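Tailspike protein (Siphovirus 9NA, PDB 3RIQ) probably recognises lipopolysaccharide on the Salmonella surface as a receptor and cleaves its O-antigen as an endorhamnosidase. Local coordinates at residues T90-R96 against Q116-Y122. Sequence-based numbering, arbitrary orientation.
Sequences TPYTVYR and QRLDKGY
Tyr92 and Gln116 form an antiparallel, non-hydrogen-bonded pair, beside which Arg117 N donates to Pro91 O (3.0 Å). The segment 116-122 then curls round and returns at Tyr122, where a single antiparallel bridge to Val94 has both backbone bonds, Val94 N to Tyr122 O being the shorter at 2.8 Å. Gly121, with positive phi, brings its backbone close against Thr93 and Val94.

Between these two pairings sits Thr93. Its OG1, held between backbone N and carbonyl carbon (chi1 66°), donates to Lys120 O in the carbonyl plane (2.9 Å) and accepts from Arg117 NH2 in the guanidinium plane (3.1 Å). Tyr95 CB sits over one face of that guanidinium, toward its rim, and the group's NH1 reaches Ser113 O. Gln116 places CG over the centre of the Tyr92 ring in a CH-pi contact, its amide stacked nearly parallel, while NE2 makes an almost straight bond (173°) to Thr90 O. Lys120 runs across a face of Tyr95 with CE above the ring centre, and NZ adds an off-centre cation-pi contact, 4.5 Å from the Tyr95 centroid. Val94 CG1 lies over the Tyr122 ring, whose OH accepts from Arg96 NE (2.9 Å) and also bonds Asp128; the same Arg96 forms salt bridges with Asp128 and Asp130.

Thus, in a long excursion beside the right-handed parallel beta-helix, short strand pairing is supplemented by side chains: one threonine hydroxyl, bonded on both its donor and acceptor sides, ties the returning loop to the strand, and the two aspartates probably offset the charge of the largely buried Arg96.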
loop_
_atom_site.group_PDB
_atom_site.type_symbol
_atom_site.label_atom_id
_atom_site.label_comp_id
_atom_site.label_asym_id
_atom_site.label_seq_id
_atom_site.Cartn_x
_atom_site.Cartn_y
_atom_site.Cartn_z
ATOM N N THR A 90 -1.073 25.436 -33.838
ATOM C CA THR A 90 -0.602 24.087 -33.577
ATOM C C THR A 90 0.918 24.143 -33.369
ATOM O O THR A 90 1.639 24.635 -34.243
ATOM C CB THR A 90 -0.952 23.134 -34.731
ATOM O OG1 THR A 90 -2.386 23.072 -34.864
ATOM C CG2 THR A 90 -0.392 21.739 -34.446
ATOM N N PRO A 91 1.403 23.682 -32.197
ATOM C CA PRO A 91 2.824 23.823 -31.931
ATOM C C PRO A 91 3.642 22.715 -32.572
ATOM O O PRO A 91 3.115 21.618 -32.795
ATOM C CB PRO A 91 2.902 23.627 -30.416
ATOM C CG PRO A 91 1.780 22.634 -30.116
ATOM C CD PRO A 91 0.664 23.140 -31.030
ATOM N N TYR A 92 4.902 23.013 -32.891
ATOM C CA TYR A 92 5.888 21.960 -33.117
ATOM C C TYR A 92 6.168 21.292 -31.780
ATOM O O TYR A 92 6.401 21.981 -30.775
ATOM C CB TYR A 92 7.194 22.565 -33.674
ATOM C CG TYR A 92 7.052 23.028 -35.104
ATOM C CD1 TYR A 92 7.275 22.137 -36.174
ATOM C CD2 TYR A 92 6.676 24.335 -35.406
ATOM C CE1 TYR A 92 7.151 22.558 -37.509
ATOM C CE2 TYR A 92 6.533 24.745 -36.711
ATOM C CZ TYR A 92 6.765 23.857 -37.761
ATOM O OH TYR A 92 6.628 24.305 -39.063
ATOM N N THR A 93 6.116 19.955 -31.757
ATOM C CA THR A 93 6.469 19.216 -30.551
ATOM C C THR A 93 7.551 18.207 -30.826
ATOM O O THR A 93 7.670 17.699 -31.953
ATOM C CB THR A 93 5.272 18.483 -29.894
ATOM O OG1 THR A 93 4.783 17.433 -30.762
ATOM C CG2 THR A 93 4.152 19.490 -29.558
ATOM N N VAL A 94 8.357 17.930 -29.803
ATOM C CA VAL A 94 9.314 16.790 -29.834
ATOM C C VAL A 94 8.638 15.523 -29.287
ATOM O O VAL A 94 7.915 15.606 -28.284
ATOM C CB VAL A 94 10.648 17.138 -29.079
ATOM C CG1 VAL A 94 10.430 17.429 -27.567
ATOM C CG2 VAL A 94 11.667 16.003 -29.240
ATOM N N TYR A 95 8.794 14.392 -29.984
ATOM C CA TYR A 95 8.165 13.139 -29.595
ATOM C C TYR A 95 9.239 12.093 -29.394
ATOM O O TYR A 95 9.858 11.625 -30.361
ATOM C CB TYR A 95 7.156 12.700 -30.656
ATOM C CG TYR A 95 6.359 11.475 -30.224
ATOM C CD1 TYR A 95 5.538 11.528 -29.100
ATOM C CD2 TYR A 95 6.413 10.290 -30.941
ATOM C CE1 TYR A 95 4.825 10.414 -28.687
ATOM C CE2 TYR A 95 5.667 9.147 -30.547
ATOM C CZ TYR A 95 4.881 9.234 -29.399
ATOM O OH TYR A 95 4.142 8.161 -28.980
ATOM N N ARG A 96 9.493 11.744 -28.137
ATOM C CA ARG A 96 10.718 10.966 -27.809
ATOM C C ARG A 96 10.517 9.442 -27.780
ATOM O O ARG A 96 11.262 8.745 -27.093
ATOM C CB ARG A 96 11.262 11.427 -26.438
ATOM C CG ARG A 96 11.816 12.865 -26.430
ATOM C CD ARG A 96 12.366 13.257 -25.075
ATOM N NE ARG A 96 13.045 14.558 -25.099
ATOM C CZ ARG A 96 14.273 14.772 -25.590
ATOM N NH1 ARG A 96 14.992 13.763 -26.094
ATOM N NH2 ARG A 96 14.798 15.993 -25.574
ATOM N N GLN A 116 4.564 19.573 -36.172
ATOM C CA GLN A 116 3.321 20.147 -35.631
ATOM C C GLN A 116 2.312 19.083 -35.206
ATOM O O GLN A 116 1.914 18.227 -36.006
ATOM C CB GLN A 116 2.690 21.108 -36.648
ATOM C CG GLN A 116 3.434 22.408 -36.703
ATOM C CD GLN A 116 2.810 23.389 -37.673
ATOM O OE1 GLN A 116 2.955 23.242 -38.888
ATOM N NE2 GLN A 116 2.126 24.406 -37.136
ATOM N N ARG A 117 1.920 19.127 -33.936
ATOM C CA ARG A 117 0.970 18.161 -33.398
ATOM C C ARG A 117 0.093 18.840 -32.374
ATOM O O ARG A 117 0.536 19.740 -31.646
ATOM C CB ARG A 117 1.673 16.969 -32.684
ATOM C CG ARG A 117 2.697 16.195 -33.488
ATOM C CD ARG A 117 3.170 15.001 -32.647
ATOM N NE ARG A 117 4.134 14.205 -33.399
ATOM C CZ ARG A 117 5.429 14.486 -33.509
ATOM N NH1 ARG A 117 6.223 13.679 -34.235
ATOM N NH2 ARG A 117 5.941 15.532 -32.887
ATOM N N LEU A 118 -1.145 18.385 -32.311
ATOM C CA LEU A 118 -2.043 18.767 -31.209
ATOM C C LEU A 118 -2.223 17.654 -30.176
ATOM O O LEU A 118 -2.820 17.880 -29.111
ATOM C CB LEU A 118 -3.432 19.118 -31.767
ATOM C CG LEU A 118 -3.609 20.456 -32.503
ATOM C CD1 LEU A 118 -5.015 20.606 -33.059
ATOM C CD2 LEU A 118 -3.290 21.570 -31.549
ATOM N N ASP A 119 -1.777 16.445 -30.503
ATOM C CA ASP A 119 -2.145 15.265 -29.687
ATOM C C ASP A 119 -1.064 14.754 -28.733
ATOM O O ASP A 119 -1.393 14.111 -27.734
ATOM C CB ASP A 119 -2.664 14.105 -30.565
ATOM C CG ASP A 119 -1.603 13.581 -31.557
ATOM O OD1 ASP A 119 -0.797 14.387 -32.065
ATOM O OD2 ASP A 119 -1.553 12.351 -31.831
ATOM N N LYS A 120 0.213 14.961 -29.062
ATOM C CA LYS A 120 1.278 14.308 -28.279
ATOM C C LYS A 120 2.605 15.041 -28.501
ATOM O O LYS A 120 2.728 15.895 -29.414
ATOM C CB LYS A 120 1.419 12.814 -28.658
ATOM C CG LYS A 120 1.957 12.577 -30.039
ATOM C CD LYS A 120 1.712 11.131 -30.458
ATOM C CE LYS A 120 2.534 10.775 -31.679
ATOM N NZ LYS A 120 2.025 9.500 -32.302
ATOM N N GLY A 121 3.609 14.665 -27.721
ATOM C CA GLY A 121 4.867 15.413 -27.675
ATOM C C GLY A 121 4.695 16.715 -26.913
ATOM O O GLY A 121 3.586 17.096 -26.562
ATOM N N TYR A 122 5.811 17.371 -26.639
ATOM C CA TYR A 122 5.792 18.691 -25.974
ATOM C C TYR A 122 6.706 19.665 -26.706
ATOM O O TYR A 122 7.573 19.256 -27.488
ATOM C CB TYR A 122 6.186 18.551 -24.480
ATOM C CG TYR A 122 7.597 18.049 -24.271
ATOM C CD1 TYR A 122 8.680 18.938 -24.289
ATOM C CD2 TYR A 122 7.846 16.680 -24.042
ATOM C CE1 TYR A 122 10.008 18.485 -24.099
ATOM C CE2 TYR A 122 9.163 16.209 -23.876
ATOM C CZ TYR A 122 10.235 17.116 -23.906
ATOM O OH TYR A 122 11.518 16.653 -23.723
#